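Local coordinates for D-isomer specific 2-hydroxyacid dehydrogenase family protein (Aeromonas salmonicida subsp. salmonicida, PDB 3HG7) that probably acts as an NAD-dependent oxidoreductase of the D-isomer specific 2-hydroxyacid dehydrogenase family, at residues S4-L10 with H29-A35. The protein carries 1 engineered substitution. Residues are numbered along the deposited sequence; the frame is centred on the assembly and turned at random.
Sequences SQRTLLL and HLRILRA
The Arg31 guanidinium meets Thr7 at its edge and Leu33 on one face. Thr7 OG1 lies in the guanidinium plane and accepts side-on from both Arg31 NH2 (3.0 Å) and Arg31 NE (3.1 Å); Leu33 CD1 sits 3.8 Å above that plane, over its centre, and also touches Thr7 CG2. The Arg31 chain is extended through chi1 and chi2, then bends at chi3 (55°), which brings NE and NH2 to the hydroxyl of Thr7 alongside. NH2 has a second partner in Glu47, a salt bridge. At the N-terminal end of the pair the Gln5 amide and His29 ring planes stand 70° apart, and Gln5 NE2 makes a weak bond to His29 O. That carbonyl also accepts from Arg6 N, which lies above its plane, and from a water held at the edge of the Arg6 guanidinium.

Strands 6-11 and 30-34 run parallel, joined by backbone bonds from Arg31 N to Arg6 O (2.8 Å) through to Ala35 N to Leu10 O (3.0 Å). On the face of Leu8, Leu10, Leu30 and Ile32, Leu30 CD1 packs on Leu8 CB (3.9 Å) and Leu10 CD1 on Ile32 CG2 (3.8 Å), with helices 15-24 and 286-301 against this side. Helix 38-44 lies against Leu9 and Leu33 on the other.

With helix 15-24 as crossover, this is a beta-alpha-beta unit placing strand 30-34, at one edge of the five-stranded parallel sheet, beside strand 6-11. The in-plane bonds to Thr7 OG1 and the salt bridge restrain the guanidinium's rotation; the hydroxyl cancels no charge, which Glu47 probably compensates.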
loop_
_atom_site.group_PDB
_atom_site.type_symbol
_atom_site.label_atom_id
_atom_site.label_comp_id
_atom_site.label_asym_id
_atom_site.label_seq_id
_atom_site.Cartn_x
_atom_site.Cartn_y
_atom_site.Cartn_z
ATOM N N SER A 4 22.133 28.286 -2.610
ATOM C CA SER A 4 22.936 27.322 -3.458
ATOM C C SER A 4 22.203 26.854 -4.753
ATOM O O SER A 4 22.114 25.664 -5.014
ATOM C CB SER A 4 23.411 26.145 -2.578
ATOM O OG SER A 4 24.237 25.215 -3.259
ATOM N N GLN A 5 21.732 27.829 -5.548
ATOM C CA GLN A 5 20.895 27.708 -6.804
ATOM C C GLN A 5 19.438 27.241 -6.694
ATOM O O GLN A 5 18.536 28.058 -6.901
ATOM C CB GLN A 5 21.568 27.036 -8.014
ATOM C CG GLN A 5 20.929 27.514 -9.358
ATOM C CD GLN A 5 20.606 26.406 -10.383
ATOM O OE1 GLN A 5 20.396 26.679 -11.581
ATOM N NE2 GLN A 5 20.575 25.175 -9.932
ATOM N N ARG A 6 19.201 25.948 -6.464
ATOM C CA ARG A 6 17.892 25.524 -5.978
ATOM C C ARG A 6 18.013 25.068 -4.538
ATOM O O ARG A 6 19.102 24.710 -4.080
ATOM C CB ARG A 6 17.287 24.390 -6.816
ATOM C CG ARG A 6 16.792 24.837 -8.208
ATOM C CD ARG A 6 16.147 23.668 -8.925
ATOM N NE ARG A 6 15.798 23.974 -10.321
ATOM C CZ ARG A 6 16.596 23.771 -11.364
ATOM N NH1 ARG A 6 16.157 24.016 -12.596
ATOM N NH2 ARG A 6 17.829 23.318 -11.193
ATOM N N THR A 7 16.876 25.073 -3.849
ATOM C CA THR A 7 16.775 24.618 -2.458
ATOM C C THR A 7 15.793 23.458 -2.361
ATOM O O THR A 7 14.696 23.551 -2.891
ATOM C CB THR A 7 16.302 25.768 -1.568
ATOM O OG1 THR A 7 17.321 26.789 -1.533
ATOM C CG2 THR A 7 16.051 25.281 -0.100
ATOM N N LEU A 8 16.226 22.379 -1.723
ATOM C CA LEU A 8 15.379 21.233 -1.397
ATOM C C LEU A 8 15.079 21.334 0.100
ATOM O O LEU A 8 15.993 21.553 0.894
ATOM C CB LEU A 8 16.127 19.931 -1.638
ATOM C CG LEU A 8 15.548 18.645 -1.002
ATOM C CD1 LEU A 8 14.144 18.323 -1.551
ATOM C CD2 LEU A 8 16.496 17.490 -1.269
ATOM N N LEU A 9 13.813 21.171 0.473
ATOM C CA LEU A 9 13.465 21.059 1.897
ATOM C C LEU A 9 13.020 19.631 2.201
ATOM O O LEU A 9 12.143 19.127 1.514
ATOM C CB LEU A 9 12.358 22.050 2.289
ATOM C CG LEU A 9 11.885 21.986 3.771
ATOM C CD1 LEU A 9 13.031 22.320 4.723
ATOM C CD2 LEU A 9 10.746 23.009 3.995
ATOM N N LEU A 10 13.597 19.028 3.262
ATOM C CA LEU A 10 13.250 17.672 3.711
ATOM C C LEU A 10 12.287 17.814 4.883
ATOM O O LEU A 10 12.618 18.475 5.860
ATOM C CB LEU A 10 14.509 16.940 4.191
ATOM C CG LEU A 10 15.563 16.732 3.091
ATOM C CD1 LEU A 10 16.772 16.089 3.679
ATOM C CD2 LEU A 10 14.961 15.817 2.014
ATOM N N HIS A 29 24.629 22.489 -7.146
ATOM C CA HIS A 29 23.669 23.582 -7.222
ATOM C C HIS A 29 22.366 23.247 -6.471
ATOM O O HIS A 29 21.279 23.691 -6.867
ATOM C CB HIS A 29 23.344 23.948 -8.687
ATOM C CG HIS A 29 24.451 23.653 -9.665
ATOM N ND1 HIS A 29 25.626 24.375 -9.705
ATOM C CD2 HIS A 29 24.542 22.729 -10.653
ATOM C CE1 HIS A 29 26.401 23.894 -10.666
ATOM N NE2 HIS A 29 25.768 22.894 -11.254
ATOM N N LEU A 30 22.466 22.464 -5.396
ATOM C CA LEU A 30 21.276 22.165 -4.597
ATOM C C LEU A 30 21.547 22.345 -3.115
ATOM O O LEU A 30 22.325 21.595 -2.549
ATOM C CB LEU A 30 20.784 20.744 -4.847
ATOM C CG LEU A 30 19.489 20.355 -4.119
ATOM C CD1 LEU A 30 18.312 21.202 -4.605
ATOM C CD2 LEU A 30 19.182 18.876 -4.266
ATOM N N ARG A 31 20.915 23.341 -2.503
ATOM C CA ARG A 31 21.004 23.512 -1.035
ATOM C C ARG A 31 19.961 22.589 -0.391
ATOM O O ARG A 31 18.784 22.657 -0.747
ATOM C CB ARG A 31 20.739 24.961 -0.633
ATOM C CG ARG A 31 20.847 25.219 0.869
ATOM C CD ARG A 31 20.616 26.688 1.255
ATOM N NE ARG A 31 19.347 27.240 0.767
ATOM C CZ ARG A 31 18.636 28.175 1.398
ATOM N NH1 ARG A 31 19.043 28.658 2.577
ATOM N NH2 ARG A 31 17.503 28.619 0.866
ATOM N N ILE A 32 20.390 21.770 0.566
ATOM C CA ILE A 32 19.514 20.794 1.221
ATOM C C ILE A 32 19.209 21.269 2.629
ATOM O O ILE A 32 20.120 21.435 3.453
ATOM C CB ILE A 32 20.134 19.381 1.239
ATOM C CG1 ILE A 32 20.313 18.890 -0.204
ATOM C CG2 ILE A 32 19.280 18.420 2.066
ATOM C CD1 ILE A 32 21.188 17.640 -0.329
ATOM N N LEU A 33 17.937 21.544 2.876
ATOM C CA LEU A 33 17.517 22.087 4.158
ATOM C C LEU A 33 16.665 21.037 4.786
ATOM O O LEU A 33 16.123 20.178 4.084
ATOM C CB LEU A 33 16.698 23.364 3.985
ATOM C CG LEU A 33 17.385 24.580 3.359
ATOM C CD1 LEU A 33 16.439 25.791 3.442
ATOM C CD2 LEU A 33 18.691 24.880 4.076
ATOM N N ARG A 34 16.553 21.100 6.110
ATOM C CA ARG A 34 15.813 20.067 6.792
ATOM C C ARG A 34 14.933 20.710 7.858
ATOM O O ARG A 34 15.380 21.611 8.580
ATOM C CB ARG A 34 16.825 19.095 7.407
ATOM C CG ARG A 34 16.294 18.134 8.391
ATOM C CD ARG A 34 17.425 17.196 8.831
ATOM N NE ARG A 34 17.066 16.457 10.017
ATOM C CZ ARG A 34 17.886 15.664 10.704
ATOM N NH1 ARG A 34 19.132 15.470 10.287
ATOM N NH2 ARG A 34 17.437 15.030 11.783
ATOM N N ALA A 35 13.694 20.239 7.984
ATOM C CA ALA A 35 12.878 20.668 9.144
ATOM C C ALA A 35 12.222 19.479 9.802
ATOM O O ALA A 35 11.432 18.812 9.163
ATOM C CB ALA A 35 11.840 21.694 8.706
HETATM O O HOH W 1 19.292 22.697 -8.751
#